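PDB 5L2P: arylesterase from Sulfolobus solfataricus, which hydrolyses aromatic esters, p-nitrophenyl fatty acid esters and aryl dialkyl phosphates such as paraoxon, as a serine esterase of the alpha/beta hydrolase fold. Local coordinates for the interface of chains A and B and the interface of chains A and C. Coordinates in Å, arbitrary orientation; residue numbers count along the deposited sequence, not the author numbering. Chains: chain A/B/C, Arylesterase.

Chain A uses two separate surfaces to meet two other copies of the same protein. Contact 1, with chain B, involves the edge strand 271-276, the residue after it and helix 287-305. Contact 2, with chain C, involves the 3-10 helix 231-233 and helix 254-266. The C-alpha centres of the two contacts lie about 23 Å apart, and they share no residue. Their centres are about 16 and 14 Å from the catalytic A:Ser156, so neither patch is centred on the nucleophile. Each interface is two-fold symmetric. The deposited assembly holds four copies, but the enzyme is a monomer, so these contacts may reflect crystal packing.

Contact 1: the interface of chains A and B. Residues chain A 276-277, 288-289, 292, 296; chain B 271-273.
B:Leu272 has CG anti to its backbone N (chi1 -176°), which carries its two methyl groups toward helix 287-305 of chain A. In B:Ser273 the hydroxyl OG also stands opposite the backbone N (chi1 173°), facing the amide of A:Asn277. B:Leu272 CD1 packs on the methyl CG2 of A:Thr289 at 3.8 Å. B:Leu272 CD2 meets the thioether methyl CE of A:Met296 at 4.0 Å, the two side chains approaching tip to tip. A:Gln292 runs past the leucine in the opposite direction. The amide oxygen A:Gln292 OE1 lies 3.7 Å from B:Leu272 CB, a plain contact with the flank of the side chain.

The carbonyl B:Ser273 O accepts a hydrogen bond of 2.7 Å from the backbone N of A:Asn277. The angle at H is 160°, so the bond is fairly straight. A:Asn277 ND2 donates to the hydroxyl B:Ser273 OG at 3.2 Å, and OG lies close to the amide plane. One serine is thus held through both backbone and side chain.

A:Arg288 bends at chi3, and its guanidinium NH1 makes a weak hydrogen bond of 3.2 Å to the backbone carbonyl B:Thr271 O. NH1 also bonds weakly to A:Gln292 OE1 within chain A.

By the two-fold, B:Asn277 N bonds A:Ser273 O in turn, so strands 271-276 meet antiparallel. The patch pairs two copies in the crystal, perhaps only as a packing contact.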
# COMPACT_ATOMS: atom_id res chain seq x y z
N VAL A 276 -12.50 5.68 -4.85
CA VAL A 276 -13.51 4.69 -5.26
C VAL A 276 -12.80 3.35 -5.54
O VAL A 276 -11.97 3.25 -6.46
CB VAL A 276 -14.27 5.14 -6.50
CG1 VAL A 276 -15.30 4.10 -6.93
CG2 VAL A 276 -14.95 6.49 -6.25
N ASN A 277 -13.13 2.33 -4.76
CA ASN A 277 -12.48 1.05 -4.93
C ASN A 277 -13.07 0.20 -6.09
O ASN A 277 -14.20 0.37 -6.49
CB ASN A 277 -12.50 0.27 -3.62
CG ASN A 277 -11.72 0.98 -2.46
OD1 ASN A 277 -10.67 1.59 -2.65
ND2 ASN A 277 -12.27 0.89 -1.25
N ARG A 288 -23.00 2.64 -13.62
CA ARG A 288 -23.62 2.75 -12.29
C ARG A 288 -22.72 3.55 -11.31
O ARG A 288 -23.18 4.48 -10.67
CB ARG A 288 -23.92 1.35 -11.68
CG ARG A 288 -24.51 1.40 -10.26
CD ARG A 288 -24.72 0.02 -9.60
NE ARG A 288 -23.55 -0.84 -9.80
CZ ARG A 288 -22.41 -0.81 -9.09
NH1 ARG A 288 -22.23 0.04 -8.05
NH2 ARG A 288 -21.44 -1.65 -9.42
N THR A 289 -21.45 3.17 -11.23
CA THR A 289 -20.49 3.91 -10.38
C THR A 289 -20.30 5.36 -10.82
O THR A 289 -20.22 6.28 -10.00
CB THR A 289 -19.13 3.23 -10.37
OG1 THR A 289 -19.29 1.88 -9.98
CG2 THR A 289 -18.23 3.86 -9.39
N GLN A 292 -23.28 7.33 -9.61
CA GLN A 292 -23.26 7.47 -8.15
C GLN A 292 -22.26 8.50 -7.68
O GLN A 292 -22.60 9.33 -6.81
CB GLN A 292 -22.95 6.13 -7.49
CG GLN A 292 -24.14 5.17 -7.54
CD GLN A 292 -23.84 3.85 -6.91
OE1 GLN A 292 -22.84 3.20 -7.24
NE2 GLN A 292 -24.70 3.45 -6.00
N MET A 296 -23.27 11.95 -5.74
CA MET A 296 -22.61 12.30 -4.45
C MET A 296 -22.01 13.72 -4.48
O MET A 296 -22.21 14.53 -3.55
CB MET A 296 -21.50 11.30 -4.09
CG MET A 296 -22.04 9.95 -3.71
SD MET A 296 -20.83 8.81 -3.05
CE MET A 296 -19.80 8.56 -4.46
N THR B 271 -22.17 -3.16 -5.73
CA THR B 271 -21.63 -2.44 -4.60
C THR B 271 -20.81 -1.23 -5.01
O THR B 271 -20.10 -1.24 -6.00
CB THR B 271 -20.75 -3.34 -3.66
OG1 THR B 271 -19.56 -3.73 -4.34
CG2 THR B 271 -21.46 -4.62 -3.20
N LEU B 272 -20.97 -0.19 -4.23
CA LEU B 272 -20.06 0.95 -4.24
C LEU B 272 -19.22 0.89 -2.94
O LEU B 272 -19.70 0.61 -1.86
CB LEU B 272 -20.84 2.24 -4.30
CG LEU B 272 -19.96 3.48 -4.41
CD1 LEU B 272 -19.31 3.60 -5.78
CD2 LEU B 272 -20.77 4.74 -4.11
N SER B 273 -17.93 1.11 -3.10
CA SER B 273 -17.00 1.02 -2.01
C SER B 273 -16.04 2.17 -2.16
O SER B 273 -15.36 2.30 -3.16
CB SER B 273 -16.27 -0.30 -2.10
OG SER B 273 -15.25 -0.37 -1.17

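Contact 2: the interface of chains A and C. Residues chain A 232, 255-256, 259, 262; chain C 190-191, 196.
Helix 254-266 and the 3-10 helix 231-233 of chain A meet a loop of chain C, residues C:Leu190 and C:Ala191, and the short helix 193-198 that follows it. C:Ala191 lies against the first turns of helix 254-266. The methyl C:Ala191 CB is 3.5 Å from A:Gln256 CA, so it touches the helix backbone itself. It also faces CB of the same glutamine. The rest of the A:Gln256 side chain extends away from this contact. With chi1 at 67°, its CG sits between the backbone N and the carbonyl carbon, leaving the CA and CB region to meet the alanine.

One turn further along, the methyl of A:Ala259 faces the chain C loop. A:Ala259 CB lies 3.9 Å from C:Ala191 CA, and it also borders the carbonyl O of C:Leu190. The amide nitrogen ND2 of C:Asn196 is 3.7 Å from A:Ala259 CB. The small side chains probably let the loop and the helix come close.

A:Leu232 closes another side of the patch. Its CG is anti to the backbone N (chi1 -162°). The methyl A:Leu232 CD2 reaches C:Leu190 CB at 3.9 Å. The two leucine side chains lie alongside, pointing opposite ways. A:Leu232 CD2 also borders C:Ala191 CB at 4.1 Å.

Within chain C, C:Asn196 ND2 donates a hydrogen bond of 3.2 Å to C:Leu190 O. The donor stands above the carbonyl plane, 44° out of it. This bond ties helix 193-198 back to the loop and probably helps fix the surface offered to A:Ala259. The ring-edge carbon CD2 of A:Tyr262 is 4.3 Å from the amide oxygen OD1 of C:Asn196, a loose contact at the margin.

Methyl and backbone packing carries the contact among the residues described. The site packs a loop of one copy onto a helix of another and may serve only crystal packing.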
# COMPACT_ATOMS: atom_id res chain seq x y z
N LEU A 232 0.86 20.20 -8.57
CA LEU A 232 1.43 19.59 -7.38
C LEU A 232 2.81 20.22 -7.04
O LEU A 232 3.20 20.24 -5.88
CB LEU A 232 1.53 18.08 -7.56
CG LEU A 232 1.70 17.28 -6.29
CD1 LEU A 232 0.54 17.42 -5.32
CD2 LEU A 232 1.91 15.81 -6.64
N ASP A 255 -2.39 7.96 -6.95
CA ASP A 255 -1.53 8.46 -5.85
C ASP A 255 -1.24 9.95 -5.95
O ASP A 255 -1.23 10.65 -4.92
CB ASP A 255 -0.25 7.63 -5.74
CG ASP A 255 -0.54 6.19 -5.20
OD1 ASP A 255 -1.61 6.01 -4.56
OD2 ASP A 255 0.26 5.26 -5.43
N GLN A 256 -1.04 10.48 -7.15
CA GLN A 256 -0.84 11.94 -7.33
C GLN A 256 -2.07 12.74 -6.96
O GLN A 256 -1.94 13.82 -6.36
CB GLN A 256 -0.40 12.30 -8.77
CG GLN A 256 -1.41 12.07 -9.86
CD GLN A 256 -0.77 12.17 -11.24
OE1 GLN A 256 -0.83 13.22 -11.92
NE2 GLN A 256 -0.15 11.09 -11.67
N ALA A 259 -2.20 12.71 -3.18
CA ALA A 259 -1.17 13.67 -2.80
C ALA A 259 -1.58 15.12 -2.87
O ALA A 259 -1.26 15.91 -2.00
CB ALA A 259 0.05 13.46 -3.67
N TYR A 262 -3.96 15.84 -0.05
CA TYR A 262 -3.25 16.04 1.22
C TYR A 262 -2.53 17.38 1.28
O TYR A 262 -2.57 18.05 2.30
CB TYR A 262 -2.30 14.89 1.59
CG TYR A 262 -1.57 15.22 2.88
CD1 TYR A 262 -2.27 15.46 4.07
CD2 TYR A 262 -0.18 15.31 2.92
CE1 TYR A 262 -1.60 15.79 5.25
CE2 TYR A 262 0.50 15.63 4.08
CZ TYR A 262 -0.21 15.89 5.25
OH TYR A 262 0.45 16.21 6.41
N LEU C 190 6.89 13.60 -5.67
CA LEU C 190 5.95 14.34 -4.83
C LEU C 190 4.64 13.58 -4.59
O LEU C 190 3.78 14.01 -3.78
CB LEU C 190 5.64 15.65 -5.52
CG LEU C 190 6.79 16.59 -5.91
CD1 LEU C 190 6.25 17.82 -6.64
CD2 LEU C 190 7.62 16.96 -4.69
N ALA C 191 4.44 12.46 -5.29
CA ALA C 191 3.11 11.90 -5.42
C ALA C 191 2.99 10.56 -4.73
O ALA C 191 1.90 10.12 -4.44
CB ALA C 191 2.67 11.83 -6.90
N ASN C 196 4.72 11.09 1.02
CA ASN C 196 3.76 11.89 1.74
C ASN C 196 3.50 11.40 3.16
O ASN C 196 3.19 12.19 4.01
CB ASN C 196 2.46 11.91 0.95
CG ASN C 196 2.56 12.78 -0.30
OD1 ASN C 196 2.52 14.02 -0.20
ND2 ASN C 196 2.69 12.14 -1.48